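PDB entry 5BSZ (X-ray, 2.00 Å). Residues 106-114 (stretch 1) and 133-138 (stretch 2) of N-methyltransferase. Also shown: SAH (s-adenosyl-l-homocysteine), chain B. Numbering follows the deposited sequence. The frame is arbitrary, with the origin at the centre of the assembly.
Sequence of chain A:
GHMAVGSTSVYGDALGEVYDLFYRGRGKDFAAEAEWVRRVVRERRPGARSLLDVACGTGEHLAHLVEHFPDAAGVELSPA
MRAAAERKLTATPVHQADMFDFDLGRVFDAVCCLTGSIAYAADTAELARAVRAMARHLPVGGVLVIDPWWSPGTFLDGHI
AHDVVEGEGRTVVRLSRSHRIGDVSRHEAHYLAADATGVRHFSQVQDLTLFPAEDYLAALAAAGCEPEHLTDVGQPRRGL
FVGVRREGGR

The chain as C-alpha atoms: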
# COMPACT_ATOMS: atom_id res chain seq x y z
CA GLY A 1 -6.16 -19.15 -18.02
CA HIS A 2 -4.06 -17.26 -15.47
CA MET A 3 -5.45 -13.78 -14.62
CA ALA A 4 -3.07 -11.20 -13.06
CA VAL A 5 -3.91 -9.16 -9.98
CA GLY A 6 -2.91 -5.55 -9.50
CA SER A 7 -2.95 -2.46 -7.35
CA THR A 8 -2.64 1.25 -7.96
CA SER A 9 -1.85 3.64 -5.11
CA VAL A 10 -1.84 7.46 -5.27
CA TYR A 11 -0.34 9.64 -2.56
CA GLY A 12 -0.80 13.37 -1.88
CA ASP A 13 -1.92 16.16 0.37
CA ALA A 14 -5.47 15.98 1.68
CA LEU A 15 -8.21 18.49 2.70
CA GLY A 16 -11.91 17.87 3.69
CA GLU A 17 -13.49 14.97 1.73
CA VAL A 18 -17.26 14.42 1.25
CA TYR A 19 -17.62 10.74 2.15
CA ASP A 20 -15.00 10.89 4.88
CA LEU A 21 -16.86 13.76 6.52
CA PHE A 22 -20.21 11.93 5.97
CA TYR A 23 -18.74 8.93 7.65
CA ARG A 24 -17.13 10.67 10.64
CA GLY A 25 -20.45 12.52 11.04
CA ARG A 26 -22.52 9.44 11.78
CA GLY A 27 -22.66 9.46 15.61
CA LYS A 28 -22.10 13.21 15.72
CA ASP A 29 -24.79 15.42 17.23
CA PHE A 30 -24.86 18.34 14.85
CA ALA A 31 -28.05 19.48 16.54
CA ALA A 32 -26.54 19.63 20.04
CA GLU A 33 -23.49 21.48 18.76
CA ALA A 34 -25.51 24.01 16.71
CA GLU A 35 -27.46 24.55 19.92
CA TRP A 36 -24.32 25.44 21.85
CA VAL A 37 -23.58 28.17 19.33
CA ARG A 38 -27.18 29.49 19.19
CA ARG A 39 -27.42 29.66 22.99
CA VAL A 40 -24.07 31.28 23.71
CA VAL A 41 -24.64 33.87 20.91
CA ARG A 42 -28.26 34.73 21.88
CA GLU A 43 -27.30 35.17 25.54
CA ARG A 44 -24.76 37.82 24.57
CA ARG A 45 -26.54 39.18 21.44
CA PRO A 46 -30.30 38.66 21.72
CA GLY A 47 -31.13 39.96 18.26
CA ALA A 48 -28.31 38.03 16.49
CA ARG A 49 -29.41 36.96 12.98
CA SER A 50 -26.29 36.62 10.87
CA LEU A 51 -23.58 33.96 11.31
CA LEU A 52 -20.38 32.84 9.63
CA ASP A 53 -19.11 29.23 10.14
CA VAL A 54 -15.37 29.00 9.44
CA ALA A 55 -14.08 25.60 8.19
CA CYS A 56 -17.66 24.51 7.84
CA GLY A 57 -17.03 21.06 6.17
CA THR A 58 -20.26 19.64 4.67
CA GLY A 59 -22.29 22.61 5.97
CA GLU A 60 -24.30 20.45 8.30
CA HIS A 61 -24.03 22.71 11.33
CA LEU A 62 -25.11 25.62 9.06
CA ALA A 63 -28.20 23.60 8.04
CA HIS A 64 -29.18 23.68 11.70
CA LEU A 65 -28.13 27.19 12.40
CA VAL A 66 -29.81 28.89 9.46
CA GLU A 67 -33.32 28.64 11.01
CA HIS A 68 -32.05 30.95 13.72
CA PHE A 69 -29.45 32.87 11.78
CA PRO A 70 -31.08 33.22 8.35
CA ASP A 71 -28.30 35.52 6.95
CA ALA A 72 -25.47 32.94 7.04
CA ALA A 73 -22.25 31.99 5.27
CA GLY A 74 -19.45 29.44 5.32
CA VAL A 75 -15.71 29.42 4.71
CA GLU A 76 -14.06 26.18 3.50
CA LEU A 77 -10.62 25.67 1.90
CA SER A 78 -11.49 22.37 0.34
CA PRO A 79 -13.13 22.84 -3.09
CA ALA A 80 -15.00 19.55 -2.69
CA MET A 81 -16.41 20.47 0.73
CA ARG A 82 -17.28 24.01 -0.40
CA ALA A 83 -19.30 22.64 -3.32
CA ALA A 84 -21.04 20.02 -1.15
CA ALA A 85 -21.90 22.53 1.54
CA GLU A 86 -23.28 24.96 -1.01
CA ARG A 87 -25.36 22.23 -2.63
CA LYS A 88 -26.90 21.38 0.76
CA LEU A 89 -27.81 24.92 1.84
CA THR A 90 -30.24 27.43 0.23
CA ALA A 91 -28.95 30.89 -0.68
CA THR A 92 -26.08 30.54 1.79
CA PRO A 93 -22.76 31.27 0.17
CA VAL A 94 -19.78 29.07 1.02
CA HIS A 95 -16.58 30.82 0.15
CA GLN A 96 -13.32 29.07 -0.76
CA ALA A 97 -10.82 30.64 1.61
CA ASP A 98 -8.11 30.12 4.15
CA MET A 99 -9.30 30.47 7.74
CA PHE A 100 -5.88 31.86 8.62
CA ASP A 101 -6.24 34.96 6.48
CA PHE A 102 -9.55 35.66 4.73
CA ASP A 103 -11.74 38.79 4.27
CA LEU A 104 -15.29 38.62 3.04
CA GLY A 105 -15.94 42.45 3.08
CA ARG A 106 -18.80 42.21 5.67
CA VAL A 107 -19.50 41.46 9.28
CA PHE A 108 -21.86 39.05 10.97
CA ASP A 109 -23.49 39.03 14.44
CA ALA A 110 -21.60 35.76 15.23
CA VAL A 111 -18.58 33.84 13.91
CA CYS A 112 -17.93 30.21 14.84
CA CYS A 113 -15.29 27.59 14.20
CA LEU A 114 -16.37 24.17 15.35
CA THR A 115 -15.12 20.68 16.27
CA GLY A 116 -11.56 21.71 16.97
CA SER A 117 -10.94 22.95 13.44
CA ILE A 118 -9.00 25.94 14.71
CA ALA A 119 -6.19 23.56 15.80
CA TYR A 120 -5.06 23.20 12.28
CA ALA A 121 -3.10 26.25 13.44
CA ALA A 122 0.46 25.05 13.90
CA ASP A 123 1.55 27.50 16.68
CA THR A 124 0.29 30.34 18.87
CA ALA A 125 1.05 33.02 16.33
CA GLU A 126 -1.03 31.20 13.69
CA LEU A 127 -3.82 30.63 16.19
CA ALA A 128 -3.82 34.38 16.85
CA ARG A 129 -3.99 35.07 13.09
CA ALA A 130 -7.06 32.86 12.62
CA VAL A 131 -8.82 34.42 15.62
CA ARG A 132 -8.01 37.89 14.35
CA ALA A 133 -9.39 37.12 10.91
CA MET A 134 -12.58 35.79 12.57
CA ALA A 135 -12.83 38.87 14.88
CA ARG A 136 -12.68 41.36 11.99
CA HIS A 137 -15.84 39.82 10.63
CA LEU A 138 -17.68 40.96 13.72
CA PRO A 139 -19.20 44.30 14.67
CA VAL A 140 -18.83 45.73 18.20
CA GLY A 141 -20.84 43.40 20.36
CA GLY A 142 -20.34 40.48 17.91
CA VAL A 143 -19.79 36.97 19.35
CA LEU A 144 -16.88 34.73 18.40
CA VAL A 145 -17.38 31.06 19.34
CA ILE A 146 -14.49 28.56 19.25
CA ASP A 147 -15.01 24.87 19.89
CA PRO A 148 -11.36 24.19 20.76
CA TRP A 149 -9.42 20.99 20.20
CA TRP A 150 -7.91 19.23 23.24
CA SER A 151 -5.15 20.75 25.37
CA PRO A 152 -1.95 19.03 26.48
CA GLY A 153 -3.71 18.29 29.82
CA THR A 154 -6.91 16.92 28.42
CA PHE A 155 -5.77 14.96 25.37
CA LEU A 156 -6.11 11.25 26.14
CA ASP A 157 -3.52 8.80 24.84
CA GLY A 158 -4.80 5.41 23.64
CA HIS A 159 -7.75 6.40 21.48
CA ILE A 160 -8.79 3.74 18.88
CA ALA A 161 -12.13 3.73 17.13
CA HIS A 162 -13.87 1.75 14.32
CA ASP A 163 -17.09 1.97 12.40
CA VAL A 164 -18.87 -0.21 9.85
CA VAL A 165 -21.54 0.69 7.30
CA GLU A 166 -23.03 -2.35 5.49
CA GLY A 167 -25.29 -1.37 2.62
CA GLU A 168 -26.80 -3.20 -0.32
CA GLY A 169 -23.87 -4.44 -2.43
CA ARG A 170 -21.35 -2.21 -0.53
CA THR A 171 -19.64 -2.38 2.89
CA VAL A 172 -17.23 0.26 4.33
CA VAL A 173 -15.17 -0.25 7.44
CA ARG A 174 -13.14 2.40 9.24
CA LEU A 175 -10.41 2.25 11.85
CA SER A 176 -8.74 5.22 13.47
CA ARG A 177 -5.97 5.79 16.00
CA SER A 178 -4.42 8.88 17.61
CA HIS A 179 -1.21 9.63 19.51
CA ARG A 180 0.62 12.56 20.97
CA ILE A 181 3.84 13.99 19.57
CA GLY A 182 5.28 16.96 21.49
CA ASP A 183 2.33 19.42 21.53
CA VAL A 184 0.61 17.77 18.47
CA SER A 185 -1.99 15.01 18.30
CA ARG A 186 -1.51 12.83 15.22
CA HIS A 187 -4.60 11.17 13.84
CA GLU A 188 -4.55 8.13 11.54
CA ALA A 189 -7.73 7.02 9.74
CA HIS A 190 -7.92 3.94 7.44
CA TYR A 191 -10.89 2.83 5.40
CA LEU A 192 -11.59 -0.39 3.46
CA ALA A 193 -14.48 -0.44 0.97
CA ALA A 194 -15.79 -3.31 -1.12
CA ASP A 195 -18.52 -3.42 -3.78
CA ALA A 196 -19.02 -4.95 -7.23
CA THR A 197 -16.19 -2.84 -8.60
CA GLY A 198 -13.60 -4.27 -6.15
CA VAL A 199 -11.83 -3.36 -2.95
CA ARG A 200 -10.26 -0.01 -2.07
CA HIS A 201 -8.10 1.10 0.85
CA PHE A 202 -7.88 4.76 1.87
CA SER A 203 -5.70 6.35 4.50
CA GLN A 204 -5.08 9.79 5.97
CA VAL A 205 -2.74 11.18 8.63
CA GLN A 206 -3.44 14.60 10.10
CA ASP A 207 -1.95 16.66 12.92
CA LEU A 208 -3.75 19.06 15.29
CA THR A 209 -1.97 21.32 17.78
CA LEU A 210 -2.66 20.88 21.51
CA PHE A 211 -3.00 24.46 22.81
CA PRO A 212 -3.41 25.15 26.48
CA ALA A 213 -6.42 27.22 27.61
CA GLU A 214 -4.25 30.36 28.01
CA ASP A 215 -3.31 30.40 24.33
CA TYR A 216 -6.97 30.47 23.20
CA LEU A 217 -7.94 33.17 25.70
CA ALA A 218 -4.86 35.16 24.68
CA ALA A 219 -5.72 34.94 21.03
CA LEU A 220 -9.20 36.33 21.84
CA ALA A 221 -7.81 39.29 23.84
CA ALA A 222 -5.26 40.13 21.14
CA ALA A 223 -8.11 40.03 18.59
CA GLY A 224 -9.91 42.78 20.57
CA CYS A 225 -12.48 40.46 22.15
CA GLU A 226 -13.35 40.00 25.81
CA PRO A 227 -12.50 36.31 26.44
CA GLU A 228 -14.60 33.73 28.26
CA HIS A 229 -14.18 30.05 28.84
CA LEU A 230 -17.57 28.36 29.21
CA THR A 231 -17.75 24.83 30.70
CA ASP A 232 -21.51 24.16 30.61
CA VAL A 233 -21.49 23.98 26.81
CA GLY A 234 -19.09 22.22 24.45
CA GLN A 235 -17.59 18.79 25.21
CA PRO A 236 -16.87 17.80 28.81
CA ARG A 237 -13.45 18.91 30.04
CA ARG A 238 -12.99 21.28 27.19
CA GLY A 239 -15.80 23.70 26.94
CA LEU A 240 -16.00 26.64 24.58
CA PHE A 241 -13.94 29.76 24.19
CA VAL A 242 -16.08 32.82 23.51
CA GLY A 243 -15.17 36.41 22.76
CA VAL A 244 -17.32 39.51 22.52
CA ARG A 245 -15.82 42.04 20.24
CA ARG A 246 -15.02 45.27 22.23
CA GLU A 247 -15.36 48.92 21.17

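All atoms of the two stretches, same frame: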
# COMPACT_ATOMS: atom_id res chain seq x y z
N ARG A 106 -17.61 41.99 4.84
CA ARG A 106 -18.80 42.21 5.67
C ARG A 106 -18.54 41.65 7.05
O ARG A 106 -17.57 40.89 7.28
CB ARG A 106 -20.06 41.54 5.09
CG ARG A 106 -19.93 39.99 5.08
CD ARG A 106 -21.31 39.36 4.92
NE ARG A 106 -22.17 39.63 6.05
CZ ARG A 106 -23.41 39.21 6.15
NH1 ARG A 106 -23.98 38.60 5.12
NH2 ARG A 106 -24.10 39.54 7.24
N VAL A 107 -19.44 42.02 7.96
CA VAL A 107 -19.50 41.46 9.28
C VAL A 107 -20.78 40.67 9.47
O VAL A 107 -21.70 40.69 8.64
CB VAL A 107 -19.29 42.54 10.36
CG1 VAL A 107 -17.93 43.22 10.12
CG2 VAL A 107 -20.43 43.56 10.37
N PHE A 108 -20.80 39.96 10.59
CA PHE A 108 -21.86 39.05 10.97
C PHE A 108 -22.06 39.24 12.47
O PHE A 108 -21.12 39.60 13.15
CB PHE A 108 -21.43 37.59 10.73
CG PHE A 108 -21.14 37.26 9.31
CD1 PHE A 108 -19.91 37.52 8.77
CD2 PHE A 108 -22.07 36.62 8.53
CE1 PHE A 108 -19.61 37.19 7.46
CE2 PHE A 108 -21.80 36.34 7.21
CZ PHE A 108 -20.59 36.61 6.66
N ASP A 109 -23.26 38.96 12.99
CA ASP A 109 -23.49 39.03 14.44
C ASP A 109 -22.66 37.99 15.23
O ASP A 109 -22.28 38.24 16.36
CB ASP A 109 -24.97 38.76 14.75
CG ASP A 109 -25.88 39.88 14.16
OD1 ASP A 109 -25.40 41.00 14.19
OD2 ASP A 109 -26.97 39.61 13.60
N ALA A 110 -22.40 36.85 14.61
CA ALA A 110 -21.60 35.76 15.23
C ALA A 110 -20.66 35.09 14.21
O ALA A 110 -20.98 34.96 13.01
CB ALA A 110 -22.52 34.70 15.77
N VAL A 111 -19.50 34.67 14.70
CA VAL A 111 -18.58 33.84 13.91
C VAL A 111 -18.25 32.58 14.75
O VAL A 111 -17.90 32.66 15.95
CB VAL A 111 -17.31 34.63 13.52
CG1 VAL A 111 -16.29 33.76 12.79
CG2 VAL A 111 -17.61 35.85 12.63
N CYS A 112 -18.34 31.41 14.12
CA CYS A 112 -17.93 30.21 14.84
C CYS A 112 -16.92 29.38 14.06
O CYS A 112 -16.81 29.45 12.82
CB CYS A 112 -19.15 29.38 15.28
SG CYS A 112 -20.17 28.77 13.93
N CYS A 113 -16.17 28.58 14.80
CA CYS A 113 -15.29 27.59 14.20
C CYS A 113 -15.36 26.35 15.08
O CYS A 113 -14.99 26.41 16.27
CB CYS A 113 -13.89 28.18 14.19
SG CYS A 113 -12.65 27.11 13.42
N LEU A 114 -15.88 25.26 14.53
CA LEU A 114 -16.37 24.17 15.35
C LEU A 114 -15.51 22.91 15.24
O LEU A 114 -14.73 22.76 14.30
CB LEU A 114 -17.81 23.85 14.96
CG LEU A 114 -18.78 25.01 15.16
CD1 LEU A 114 -20.17 24.60 14.73
CD2 LEU A 114 -18.81 25.46 16.62
N ALA A 133 -8.65 37.06 12.16
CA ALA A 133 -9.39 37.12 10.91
C ALA A 133 -10.87 36.90 11.19
O ALA A 133 -11.66 37.55 10.55
CB ALA A 133 -8.92 36.07 9.91
N MET A 134 -11.22 35.94 12.07
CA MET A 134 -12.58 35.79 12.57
C MET A 134 -13.16 37.07 13.21
O MET A 134 -14.27 37.46 12.87
CB MET A 134 -12.75 34.61 13.55
CG MET A 134 -12.49 33.27 12.82
SD MET A 134 -12.35 31.96 14.06
CE MET A 134 -11.66 30.75 12.92
N ALA A 135 -12.42 37.67 14.15
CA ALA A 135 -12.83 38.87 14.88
C ALA A 135 -13.08 40.09 13.97
O ALA A 135 -13.98 40.89 14.28
CB ALA A 135 -11.77 39.22 15.93
N ARG A 136 -12.35 40.25 12.88
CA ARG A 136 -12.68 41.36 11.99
C ARG A 136 -13.90 41.14 11.13
O ARG A 136 -14.24 42.01 10.34
CB ARG A 136 -11.51 41.77 11.13
CG ARG A 136 -11.02 40.75 10.16
CD ARG A 136 -9.60 41.13 9.77
NE ARG A 136 -9.11 40.21 8.75
CZ ARG A 136 -7.98 39.50 8.79
NH1 ARG A 136 -7.11 39.59 9.82
NH2 ARG A 136 -7.72 38.68 7.79
N HIS A 137 -14.53 39.98 11.25
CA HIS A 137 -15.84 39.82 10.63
C HIS A 137 -16.97 40.00 11.60
O HIS A 137 -18.08 39.52 11.34
CB HIS A 137 -15.96 38.46 9.97
CG HIS A 137 -15.07 38.35 8.77
ND1 HIS A 137 -13.71 38.10 8.86
CD2 HIS A 137 -15.34 38.55 7.47
CE1 HIS A 137 -13.20 38.11 7.65
NE2 HIS A 137 -14.17 38.39 6.79
N LEU A 138 -16.66 40.65 12.72
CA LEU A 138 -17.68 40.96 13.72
C LEU A 138 -17.84 42.46 13.93
O LEU A 138 -16.83 43.18 13.90
CB LEU A 138 -17.28 40.41 15.10
CG LEU A 138 -17.20 38.89 15.23
CD1 LEU A 138 -16.61 38.50 16.57
CD2 LEU A 138 -18.56 38.31 15.07
N SAH B . -16.41 22.49 11.38
CA SAH B . -16.69 21.24 10.57
CB SAH B . -15.46 20.69 9.81
CG SAH B . -14.71 19.47 10.29
SD SAH B . -13.34 18.90 9.33
C SAH B . -17.39 20.32 11.52
O SAH B . -17.49 20.51 12.72
OXT SAH B . -18.02 19.41 11.07
C5' SAH B . -12.19 20.24 9.27
C4' SAH B . -12.45 21.10 8.02
O4' SAH B . -11.56 22.23 7.99
C3' SAH B . -12.17 20.36 6.72
O3' SAH B . -13.37 20.39 5.94
C2' SAH B . -11.08 21.11 5.98
O2' SAH B . -11.31 21.17 4.55
C1' SAH B . -11.15 22.46 6.65
N9 SAH B . -9.88 23.22 6.66
C8 SAH B . -8.62 22.74 6.89
N7 SAH B . -7.72 23.74 6.79
C5 SAH B . -8.41 24.86 6.45
C6 SAH B . -8.06 26.25 6.18
N6 SAH B . -6.75 26.55 6.27
N1 SAH B . -9.07 27.11 5.90
C2 SAH B . -10.35 26.72 5.80
N3 SAH B . -10.76 25.47 6.04
C4 SAH B . -9.85 24.52 6.37
O HOH W 1 -14.77 42.13 7.65

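Stretch 1 is extended from R106 to F108, breaks at D109 (phi/psi -64/-32), and is extended again through the strand 110-113; stretch 2 carries the last turn of a helix, 133-135, into a type I beta turn from A135 to L138. Within stretch 2, L138 N donates to A135 O (3.1 Å) and closes the turn; just before it, H137 N donates to M134 O (3.0 Å). The backbones lie closest at V107 and H137, whose CA atoms are 4.2 Å apart, and are wider between V111 CA and M134 CA, at 6.4 Å. At the close end the backbones come near enough to touch directly, whereas the wider end is filled by side chains.

One direct hydrogen bond links the stretches: F108 N donates to H137 O at 2.9 Å, with an N-H...O angle of 138°. The same carbonyl receives a CA-H...O contact from V107 CA (3.2 Å, 128° at the hydrogen), so H137 O serves two neighbouring groups of stretch 1. A water adds an indirect link, donating to R106 O (3.1 Å) and to R136 O (2.7 Å).

The side chain of H137 (chi1 -69°, m) is fixed from within its own stretch, where ND1 donates to A133 O at 2.7 Å. This bond ties the imidazole back to the helix and satisfies a polar atom in a buried residue. The ring also approaches stretch 1, H137 CD2 lying 3.2 Å from R106 O. The F108 ring meets H137 O at its edge, near the ring plane, and F108 CD1 is 4.2 Å from H137 CB.

Farther along, alternation in the strand sorts the side chains. The CA-to-CB bonds of V111 and C113 point toward stretch 2, while those of A110 and C112 point away. V111, with chi1 in t, uses both methyls: CG1 is 3.7 Å from M134 CB, and CG2 is 3.6 Å from L138 CD2. A branched, compact valine thus reaches the helix and the turn together. L138 starts with CB directed away, but its end comes nearer, and CD2 also lies 3.5 Å from F108 O. M134, whose CA-to-CB bond points toward stretch 1, has chi2 and chi3 both t and extends far enough for CE to reach C113 CB at 3.6 Å; the small cysteine side chain is met by the methionine's terminal methyl.

The contact buries 457 Å² in total, with H137, V111 and L138 contributing most. At its exposed margin, R106 directs CB away and folds its guanidinium back onto its own stretch, NE and NH2 donating to V107 O at 2.8 and 3.0 Å.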